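Local coordinates for protein 4-alpha-glucanotransferase (Streptococcus agalactiae, PDB 6M6T) that is an amylomaltase of the 4-alpha-glucanotransferase family with a TIM-barrel fold, and holds glycan ligands in its pockets, at residues A[41-46]-A[210-215]; A[144-149]-A[224-229]; A[198-203]-A[287-292]. All coordinates share one frame; numbering follows the deposited sequence.

How the interactions relate
From the N terminus, strand 43-45 of the barrel comes first, and interaction 1 closes a long, helix-rich excursion by pairing it with strand 212-217. Helices 140-152 and 182-208 lie within that excursion but find partners beyond it. Interaction 2 closes a loop from helix 140-152 to helix 226-230, and interaction 3 one from helix 182-208 to the end of helix 277-289. All three contacts therefore cross and none nests. Interactions 1 and 3 touch: Asp291 and Tyr292 bond to Ile213, and Tyr292 opens strand 292-295, the next in the sheet. Interaction 2 stands apart, its nearest atoms about 17 Å from interaction 1 and about 13 Å from interaction 3.

Interaction 1. Residues A[41-46]-A[210-215]; sequences QKFWQI and GIQIIG
Phe43 and Gln212 both hold CG anti to the carbonyl carbon (chi1 -63° and -55°), which lays the ring and the glutamine chain side by side on one face of the sheet. Trp44 has CG anti to its backbone N instead (-173°), and its indole leaves from the other face. Between Phe43 and Gln45, the chain of Ile214 crosses obliquely: its CD1 reaches Phe43 CB at 3.6 Å and meets Gln45 CB at 3.9 Å. Gln212 CB lies 3.7 Å from Phe43 CD1, while on the opposite face Ile213 CD1 comes within 3.6 Å of Trp44 CB. The two strands that carry these side chains are parallel neighbours in the TIM barrel, linked by a long, helix-rich crossover. Gln212 N to Lys42 O and Trp44 N to Gln212 O, both 2.9 Å, run nearly along the C=O axis. Ile214 N reaches Trp44 O at 2.9 Å from above the carbonyl plane, and Ile46 N meets Ile214 O, in its plane, at 3.2 Å. Strand 6-10 also pairs with strand 43-45. Helix 27-38 packs against Trp44 and Ile211, and Trp44 NE1 is bonded to Met11 O. Gln45 OE1 bonds to Tyr392 OH of a non-neighbouring strand, consistent with the Phe43 face looking into the barrel. Four alternating backbone bonds thus set the parallel register, with carbon contacts on both faces, those on the Phe43 face including aliphatic parts of Gln45 and Gln212, and the bond from Tyr392 probably fixes the orientation of the buried Gln45 amide.

Interaction 2. Residues A[144-149]-A[224-229]; sequences AEFMAI and DSVEVW
The ring of Phe146 lies flat on the backbone that leads into helix 226-230. One of its faces rests on the peptide between Ser225 and Val226, with Ser225 C 3.4 Å above the ring plane towards the rim and Val226 N over the centre. CG anti to the backbone N (chi1 -180°) carries the ring straight out from helix 140-152. At its root, Phe146 CB meets Val226 CG2 at 3.9 Å, and at its far end Phe146 CZ lies 3.7 Å from Asp224 OD1. Trp229 CE3 comes to the edge of the phenyl ring, 4.0 Å from Phe146 CD1. One turn further along helix 140-152, Ile149 crosses the tryptophan at about a right angle, its CD1 3.6 Å from Trp229 CH2. The backbone under Phe146 is a helix N-terminus: Ser225 is the N-cap, its OG accepting from Glu227 N at 2.7 Å and, weakly, from Val228 N. This short helix follows barrel strand 212-217 in the chain, whereas helix 140-152 belongs to the long segment between strands 43-45 and 212-217. No hydrogen bond links the two segments directly, and outside partners hold Asp224 and the Trp229 indole. Asp224 is gripped at both oxygens, OD1 by Leu158 N and OD2 by a salt bridge to Lys150. Trp229 donates NE1 to Ile166 O, while Trp161 meets its ring edge-to-face and Arg169 makes a cation-pi contact with it.

Interaction 3. Residues A[198-203]-A[287-292]; sequences QWFELK and VKMYDY
Lys203, Met289 and Phe200 carry the junction between helix 182-208 and the C-terminal end of helix 277-289, adjacent helices around the TIM barrel that precede neighbouring strands 212-217 and 292-295. Met289 folds back through bends at chi2 and chi3 (-68° and -54°), which sets its methyl over the indole of Trp199: CE is 3.6 Å from the centroid of the five-membered ring, a CH-pi contact. The sulfur sits obliquely to two rings, 4.4 Å from that centroid and 4.8 Å from that of Phe200, a Met-aromatic contact with each. Phe200 turns its edge, at CE1, to Lys288 O 3.5 Å away. Lys203 packs CB on the opposite face of Trp199 and bends at chi2 and chi4 to pass across the helix end, CD 3.4 Å from Met289 O. Its NZ gives a weak hydrogen bond to Lys288 O and a long salt bridge to Asp291 OD1 at 3.8 Å. Asp291 is bound more firmly through OD2 to Ile213 N. Trp199 NE1 adds a weak bond to Met289 O. Positive charge probably suits this helix C-terminus, but the polar bonds are loose, and the Met289 methyl and packed lysine chain probably count for more.

Interaction 1. Residues A[41-46]-A[210-215]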
loop_
_atom_site.group_PDB
_atom_site.type_symbol
_atom_site.label_atom_id
_atom_site.label_comp_id
_atom_site.label_asym_id
_atom_site.label_seq_id
_atom_site.Cartn_x
_atom_site.Cartn_y
_atom_site.Cartn_z
ATOM N N GLN A 41 7.765 19.664 4.386
ATOM C CA GLN A 41 7.029 18.477 4.775
ATOM C C GLN A 41 7.915 17.555 5.599
ATOM O O GLN A 41 9.139 17.659 5.611
ATOM C CB GLN A 41 6.507 17.735 3.551
ATOM C CG GLN A 41 5.522 18.519 2.722
ATOM C CD GLN A 41 4.376 19.087 3.542
ATOM O OE1 GLN A 41 3.405 18.391 3.852
ATOM N NE2 GLN A 41 4.477 20.366 3.880
ATOM N N LYS A 42 7.273 16.658 6.326
ATOM C CA LYS A 42 7.980 15.639 7.089
ATOM C C LYS A 42 7.817 14.253 6.491
ATOM O O LYS A 42 8.779 13.480 6.471
ATOM C CB LYS A 42 7.501 15.630 8.549
ATOM C CG LYS A 42 8.176 14.589 9.412
ATOM C CD LYS A 42 9.263 15.176 10.272
ATOM C CE LYS A 42 9.795 14.151 11.263
ATOM N NZ LYS A 42 8.654 13.561 11.998
ATOM N N PHE A 43 6.635 13.943 5.952
ATOM C CA PHE A 43 6.303 12.569 5.603
ATOM C C PHE A 43 5.881 12.446 4.149
ATOM O O PHE A 43 5.216 13.330 3.599
ATOM C CB PHE A 43 5.179 12.016 6.518
ATOM C CG PHE A 43 5.572 11.936 7.959
ATOM C CD1 PHE A 43 6.638 11.146 8.361
ATOM C CD2 PHE A 43 4.903 12.674 8.911
ATOM C CE1 PHE A 43 7.021 11.092 9.697
ATOM C CE2 PHE A 43 5.282 12.628 10.251
ATOM C CZ PHE A 43 6.342 11.845 10.641
ATOM N N TRP A 44 6.279 11.322 3.546
ATOM C CA TRP A 44 5.743 10.811 2.284
ATOM C C TRP A 44 5.059 9.496 2.629
ATOM O O TRP A 44 5.733 8.539 3.038
ATOM C CB TRP A 44 6.856 10.591 1.244
ATOM C CG TRP A 44 6.370 10.234 -0.128
ATOM C CD1 TRP A 44 5.081 10.037 -0.502
ATOM C CD2 TRP A 44 7.163 10.064 -1.325
ATOM N NE1 TRP A 44 5.014 9.732 -1.846
ATOM C CE2 TRP A 44 6.275 9.758 -2.375
ATOM C CE3 TRP A 44 8.530 10.152 -1.609
ATOM C CZ2 TRP A 44 6.703 9.533 -3.674
ATOM C CZ3 TRP A 44 8.949 9.902 -2.901
ATOM C CH2 TRP A 44 8.039 9.595 -3.916
ATOM N N GLN A 45 3.729 9.448 2.514
ATOM C CA GLN A 45 3.009 8.186 2.651
ATOM C C GLN A 45 2.786 7.590 1.265
ATOM O O GLN A 45 2.209 8.240 0.383
ATOM C CB GLN A 45 1.672 8.361 3.370
ATOM C CG GLN A 45 0.988 7.025 3.722
ATOM C CD GLN A 45 -0.089 7.162 4.798
ATOM O OE1 GLN A 45 -0.324 8.246 5.350
ATOM N NE2 GLN A 45 -0.745 6.056 5.106
ATOM N N ILE A 46 3.236 6.356 1.078
ATOM C CA ILE A 46 2.968 5.602 -0.132
ATOM C C ILE A 46 1.984 4.471 0.192
ATOM O O ILE A 46 1.624 4.232 1.353
ATOM C CB ILE A 46 4.272 5.058 -0.763
ATOM C CG1 ILE A 46 5.056 4.252 0.279
ATOM C CG2 ILE A 46 5.139 6.205 -1.296
ATOM C CD1 ILE A 46 5.917 3.161 -0.289
ATOM N N GLY A 210 15.859 14.694 5.514
ATOM C CA GLY A 210 14.838 14.876 6.533
ATOM C C GLY A 210 13.441 14.382 6.187
ATOM O O GLY A 210 12.518 14.589 6.990
ATOM N N ILE A 211 13.257 13.722 5.040
ATOM C CA ILE A 211 11.959 13.196 4.615
ATOM C C ILE A 211 11.827 11.740 5.057
ATOM O O ILE A 211 12.687 10.908 4.740
ATOM C CB ILE A 211 11.790 13.318 3.093
ATOM C CG1 ILE A 211 11.580 14.776 2.724
ATOM C CG2 ILE A 211 10.605 12.464 2.606
ATOM C CD1 ILE A 211 10.584 15.467 3.659
ATOM N N GLN A 212 10.736 11.426 5.764
ATOM C CA GLN A 212 10.472 10.088 6.282
ATOM C C GLN A 212 9.308 9.432 5.542
ATOM O O GLN A 212 8.323 10.102 5.201
ATOM C CB GLN A 212 10.169 10.153 7.771
ATOM C CG GLN A 212 11.241 10.840 8.598
ATOM C CD GLN A 212 11.723 9.964 9.729
ATOM O OE1 GLN A 212 10.978 9.684 10.678
ATOM N NE2 GLN A 212 12.969 9.499 9.625
ATOM N N ILE A 213 9.416 8.108 5.319
ATOM C CA ILE A 213 8.458 7.333 4.523
ATOM C C ILE A 213 7.504 6.564 5.434
ATOM O O ILE A 213 7.937 5.776 6.288
ATOM C CB ILE A 213 9.182 6.356 3.578
ATOM C CG1 ILE A 213 10.100 7.122 2.629
ATOM C CG2 ILE A 213 8.176 5.496 2.806
ATOM C CD1 ILE A 213 9.344 8.072 1.722
ATOM N N ILE A 214 6.207 6.759 5.227
ATOM C CA ILE A 214 5.185 5.919 5.844
ATOM C C ILE A 214 4.797 4.836 4.843
ATOM O O ILE A 214 4.086 5.099 3.867
ATOM C CB ILE A 214 3.952 6.722 6.272
ATOM C CG1 ILE A 214 4.336 8.023 6.961
ATOM C CG2 ILE A 214 3.091 5.908 7.174
ATOM C CD1 ILE A 214 3.214 9.054 6.889
ATOM N N GLY A 215 5.255 3.616 5.100
ATOM C CA GLY A 215 4.809 2.471 4.335
ATOM C C GLY A 215 3.494 1.863 4.842
ATOM O O GLY A 215 3.075 2.048 5.986
#

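Interaction 2. Residues A[144-149]-A[224-229]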
loop_
_atom_site.group_PDB
_atom_site.type_symbol
_atom_site.label_atom_id
_atom_site.label_comp_id
_atom_site.label_asym_id
_atom_site.label_seq_id
_atom_site.Cartn_x
_atom_site.Cartn_y
_atom_site.Cartn_z
ATOM N N ALA A 144 10.578 -16.506 -5.993
ATOM C CA ALA A 144 10.943 -16.519 -7.408
ATOM C C ALA A 144 10.514 -17.830 -8.058
ATOM O O ALA A 144 10.059 -17.851 -9.213
ATOM C CB ALA A 144 12.448 -16.281 -7.567
ATOM N N GLU A 145 10.608 -18.929 -7.311
ATOM C CA GLU A 145 10.099 -20.194 -7.815
ATOM C C GLU A 145 8.583 -20.159 -7.918
ATOM O O GLU A 145 8.016 -20.690 -8.872
ATOM C CB GLU A 145 10.566 -21.353 -6.933
ATOM C CG GLU A 145 12.070 -21.537 -6.949
ATOM C CD GLU A 145 12.575 -22.503 -5.893
ATOM O OE1 GLU A 145 11.760 -23.318 -5.402
ATOM O OE2 GLU A 145 13.792 -22.448 -5.565
ATOM N N PHE A 146 7.906 -19.532 -6.956
ATOM C CA PHE A 146 6.458 -19.386 -7.073
ATOM C C PHE A 146 6.086 -18.681 -8.370
ATOM O O PHE A 146 5.225 -19.147 -9.119
ATOM C CB PHE A 146 5.908 -18.624 -5.868
ATOM C CG PHE A 146 4.410 -18.424 -5.899
ATOM C CD1 PHE A 146 3.557 -19.398 -5.397
ATOM C CD2 PHE A 146 3.859 -17.250 -6.407
ATOM C CE1 PHE A 146 2.183 -19.214 -5.407
ATOM C CE2 PHE A 146 2.487 -17.059 -6.425
ATOM C CZ PHE A 146 1.644 -18.048 -5.924
ATOM N N MET A 147 6.739 -17.558 -8.656
ATOM C CA MET A 147 6.437 -16.829 -9.886
ATOM C C MET A 147 6.790 -17.638 -11.126
ATOM O O MET A 147 6.086 -17.558 -12.140
ATOM C CB MET A 147 7.171 -15.487 -9.911
ATOM C CG MET A 147 6.651 -14.489 -8.890
ATOM S SD MET A 147 4.890 -14.077 -9.041
ATOM C CE MET A 147 4.682 -13.998 -10.837
ATOM N N ALA A 148 7.858 -18.427 -11.065
ATOM C CA ALA A 148 8.219 -19.243 -12.215
ATOM C C ALA A 148 7.180 -20.333 -12.464
ATOM O O ALA A 148 6.714 -20.527 -13.595
ATOM C CB ALA A 148 9.606 -19.844 -12.005
ATOM N N ILE A 149 6.815 -21.071 -11.428
ATOM C CA ILE A 149 5.796 -22.093 -11.603
ATOM C C ILE A 149 4.494 -21.457 -12.076
ATOM O O ILE A 149 3.792 -22.006 -12.934
ATOM C CB ILE A 149 5.614 -22.898 -10.303
ATOM C CG1 ILE A 149 6.947 -23.505 -9.866
ATOM C CG2 ILE A 149 4.611 -24.006 -10.501
ATOM C CD1 ILE A 149 6.885 -24.213 -8.544
ATOM N N ASP A 224 -3.512 -16.467 -3.672
ATOM C CA ASP A 224 -2.580 -16.843 -4.734
ATOM C C ASP A 224 -1.213 -16.278 -4.365
ATOM O O ASP A 224 -0.782 -15.246 -4.870
ATOM C CB ASP A 224 -3.076 -16.293 -6.065
ATOM C CG ASP A 224 -2.439 -16.964 -7.251
ATOM O OD1 ASP A 224 -1.877 -18.068 -7.078
ATOM O OD2 ASP A 224 -2.503 -16.386 -8.363
ATOM N N SER A 225 -0.511 -16.999 -3.493
ATOM C CA SER A 225 0.582 -16.426 -2.716
ATOM C C SER A 225 1.644 -17.470 -2.403
ATOM O O SER A 225 1.326 -18.644 -2.203
ATOM C CB SER A 225 0.039 -15.831 -1.406
ATOM O OG SER A 225 0.986 -15.921 -0.356
ATOM N N VAL A 226 2.904 -17.025 -2.342
ATOM C CA VAL A 226 3.992 -17.891 -1.916
ATOM C C VAL A 226 3.838 -18.290 -0.456
ATOM O O VAL A 226 4.446 -19.271 -0.015
ATOM C CB VAL A 226 5.346 -17.199 -2.172
ATOM C CG1 VAL A 226 5.548 -16.015 -1.245
ATOM C CG2 VAL A 226 6.483 -18.179 -2.010
ATOM N N GLU A 227 3.017 -17.568 0.308
ATOM C CA GLU A 227 2.836 -17.904 1.719
ATOM C C GLU A 227 1.806 -19.018 1.899
ATOM O O GLU A 227 2.008 -19.936 2.705
ATOM C CB GLU A 227 2.434 -16.652 2.513
ATOM C CG GLU A 227 3.620 -15.819 3.012
ATOM C CD GLU A 227 4.115 -14.805 1.983
ATOM O OE1 GLU A 227 3.317 -14.399 1.103
ATOM O OE2 GLU A 227 5.301 -14.407 2.061
ATOM N N VAL A 228 0.694 -18.943 1.165
ATOM C CA VAL A 228 -0.273 -20.035 1.108
ATOM C C VAL A 228 0.375 -21.301 0.580
ATOM O O VAL A 228 -0.048 -22.414 0.914
ATOM C CB VAL A 228 -1.468 -19.600 0.240
ATOM C CG1 VAL A 228 -2.418 -20.760 -0.002
ATOM C CG2 VAL A 228 -2.194 -18.432 0.899
ATOM N N TRP A 229 1.417 -21.149 -0.243
ATOM C CA TRP A 229 2.153 -22.278 -0.793
ATOM C C TRP A 229 3.137 -22.884 0.217
ATOM O O TRP A 229 3.032 -24.067 0.565
ATOM C CB TRP A 229 2.880 -21.825 -2.054
ATOM C CG TRP A 229 3.344 -22.937 -2.897
ATOM C CD1 TRP A 229 2.651 -24.066 -3.215
ATOM C CD2 TRP A 229 4.617 -23.047 -3.539
ATOM N NE1 TRP A 229 3.414 -24.874 -4.007
ATOM C CE2 TRP A 229 4.627 -24.273 -4.225
ATOM C CE3 TRP A 229 5.754 -22.235 -3.590
ATOM C CZ2 TRP A 229 5.726 -24.702 -4.970
ATOM C CZ3 TRP A 229 6.847 -22.669 -4.317
ATOM C CH2 TRP A 229 6.823 -23.890 -5.000
#

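Interaction 3. Residues A[198-203]-A[287-292]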
loop_
_atom_site.group_PDB
_atom_site.type_symbol
_atom_site.label_atom_id
_atom_site.label_comp_id
_atom_site.label_asym_id
_atom_site.label_seq_id
_atom_site.Cartn_x
_atom_site.Cartn_y
_atom_site.Cartn_z
ATOM N N GLN A 198 17.226 -0.084 -5.974
ATOM C CA GLN A 198 16.655 1.218 -6.326
ATOM C C GLN A 198 15.835 1.805 -5.181
ATOM O O GLN A 198 15.972 2.995 -4.847
ATOM C CB GLN A 198 15.810 1.087 -7.596
ATOM C CG GLN A 198 16.615 0.434 -8.708
ATOM C CD GLN A 198 16.212 0.845 -10.106
ATOM O OE1 GLN A 198 15.076 1.235 -10.361
ATOM N NE2 GLN A 198 17.157 0.741 -11.038
ATOM N N TRP A 199 14.984 0.980 -4.560
ATOM C CA TRP A 199 14.129 1.474 -3.492
ATOM C C TRP A 199 14.949 1.990 -2.316
ATOM O O TRP A 199 14.625 3.029 -1.740
ATOM C CB TRP A 199 13.166 0.395 -2.998
ATOM C CG TRP A 199 12.693 0.796 -1.644
ATOM C CD1 TRP A 199 13.169 0.367 -0.434
ATOM C CD2 TRP A 199 11.723 1.798 -1.365
ATOM N NE1 TRP A 199 12.524 1.032 0.583
ATOM C CE2 TRP A 199 11.632 1.916 0.033
ATOM C CE3 TRP A 199 10.912 2.603 -2.165
ATOM C CZ2 TRP A 199 10.769 2.806 0.643
ATOM C CZ3 TRP A 199 10.044 3.473 -1.558
ATOM C CH2 TRP A 199 9.977 3.572 -0.166
ATOM N N PHE A 200 15.987 1.268 -1.914
ATOM C CA PHE A 200 16.744 1.738 -0.767
ATOM C C PHE A 200 17.598 2.943 -1.126
ATOM O O PHE A 200 17.834 3.802 -0.268
ATOM C CB PHE A 200 17.560 0.592 -0.171
ATOM C CG PHE A 200 16.754 -0.254 0.814
ATOM C CD1 PHE A 200 16.135 0.345 1.917
ATOM C CD2 PHE A 200 16.572 -1.619 0.611
ATOM C CE1 PHE A 200 15.388 -0.390 2.804
ATOM C CE2 PHE A 200 15.834 -2.366 1.492
ATOM C CZ PHE A 200 15.235 -1.750 2.605
ATOM N N GLU A 201 18.010 3.071 -2.396
ATOM C CA GLU A 201 18.585 4.339 -2.838
ATOM C C GLU A 201 17.612 5.495 -2.612
ATOM O O GLU A 201 17.986 6.545 -2.068
ATOM C CB GLU A 201 18.976 4.254 -4.310
ATOM C CG GLU A 201 20.417 3.822 -4.549
ATOM C CD GLU A 201 20.641 3.381 -5.987
ATOM O OE1 GLU A 201 21.610 2.620 -6.234
ATOM O OE2 GLU A 201 19.826 3.788 -6.858
ATOM N N LEU A 202 16.360 5.321 -3.039
ATOM C CA LEU A 202 15.366 6.376 -2.854
ATOM C C LEU A 202 15.114 6.662 -1.370
ATOM O O LEU A 202 15.047 7.825 -0.947
ATOM C CB LEU A 202 14.064 6.007 -3.558
ATOM C CG LEU A 202 13.045 7.135 -3.395
ATOM C CD1 LEU A 202 13.552 8.375 -4.096
ATOM C CD2 LEU A 202 11.666 6.757 -3.911
ATOM N N LYS A 203 14.955 5.613 -0.565
ATOM C CA LYS A 203 14.734 5.826 0.861
ATOM C C LYS A 203 15.929 6.523 1.511
ATOM O O LYS A 203 15.748 7.322 2.432
ATOM C CB LYS A 203 14.418 4.492 1.557
ATOM C CG LYS A 203 14.496 4.524 3.083
ATOM C CD LYS A 203 13.437 3.664 3.740
ATOM C CE LYS A 203 13.535 3.745 5.258
ATOM N NZ LYS A 203 14.599 2.860 5.794
ATOM N N VAL A 287 9.516 -2.306 9.359
ATOM C CA VAL A 287 10.298 -1.233 9.964
ATOM C C VAL A 287 11.694 -1.113 9.348
ATOM O O VAL A 287 12.365 -0.101 9.554
ATOM C CB VAL A 287 10.382 -1.440 11.483
ATOM C CG1 VAL A 287 8.994 -1.727 12.051
ATOM C CG2 VAL A 287 11.353 -2.564 11.813
ATOM N N LYS A 288 12.178 -2.115 8.616
ATOM C CA LYS A 288 13.357 -1.826 7.805
ATOM C C LYS A 288 12.990 -1.254 6.437
ATOM O O LYS A 288 13.724 -0.415 5.901
ATOM C CB LYS A 288 14.249 -3.068 7.629
ATOM C CG LYS A 288 15.606 -2.702 6.992
ATOM C CD LYS A 288 16.463 -3.895 6.539
ATOM C CE LYS A 288 17.596 -3.447 5.577
ATOM N NZ LYS A 288 18.971 -3.811 6.044
ATOM N N MET A 289 11.861 -1.672 5.863
ATOM C CA MET A 289 11.480 -1.143 4.560
ATOM C C MET A 289 11.122 0.330 4.642
ATOM O O MET A 289 11.230 1.050 3.648
ATOM C CB MET A 289 10.305 -1.939 3.986
ATOM C CG MET A 289 10.716 -3.110 3.078
ATOM S SD MET A 289 11.495 -2.658 1.498
ATOM C CE MET A 289 10.298 -1.514 0.774
ATOM N N TYR A 290 10.706 0.798 5.809
ATOM C CA TYR A 290 10.128 2.124 5.927
ATOM C C TYR A 290 10.709 2.832 7.138
ATOM O O TYR A 290 11.598 2.317 7.831
ATOM C CB TYR A 290 8.603 2.024 6.010
ATOM C CG TYR A 290 8.042 1.172 4.895
ATOM C CD1 TYR A 290 8.240 1.520 3.556
ATOM C CD2 TYR A 290 7.346 0.012 5.166
ATOM C CE1 TYR A 290 7.726 0.745 2.523
ATOM C CE2 TYR A 290 6.836 -0.775 4.136
ATOM C CZ TYR A 290 7.029 -0.403 2.825
ATOM O OH TYR A 290 6.511 -1.185 1.821
ATOM N N ASP A 291 10.225 4.051 7.359
ATOM C CA ASP A 291 10.502 4.798 8.577
ATOM C C ASP A 291 9.316 4.769 9.541
ATOM O O ASP A 291 9.504 4.794 10.766
ATOM C CB ASP A 291 10.855 6.254 8.238
ATOM C CG ASP A 291 11.948 6.384 7.155
ATOM O OD1 ASP A 291 13.116 6.001 7.412
ATOM O OD2 ASP A 291 11.643 6.886 6.045
ATOM N N TYR A 292 8.100 4.691 9.007
ATOM C CA TYR A 292 6.892 4.572 9.802
ATOM C C TYR A 292 5.992 3.565 9.109
ATOM O O TYR A 292 5.673 3.742 7.933
ATOM C CB TYR A 292 6.173 5.928 9.945
ATOM C CG TYR A 292 6.615 6.733 11.136
ATOM C CD1 TYR A 292 7.795 7.452 11.113
ATOM C CD2 TYR A 292 5.854 6.761 12.295
ATOM C CE1 TYR A 292 8.210 8.175 12.203
ATOM C CE2 TYR A 292 6.261 7.493 13.405
ATOM C CZ TYR A 292 7.440 8.194 13.351
ATOM O OH TYR A 292 7.847 8.918 14.448
#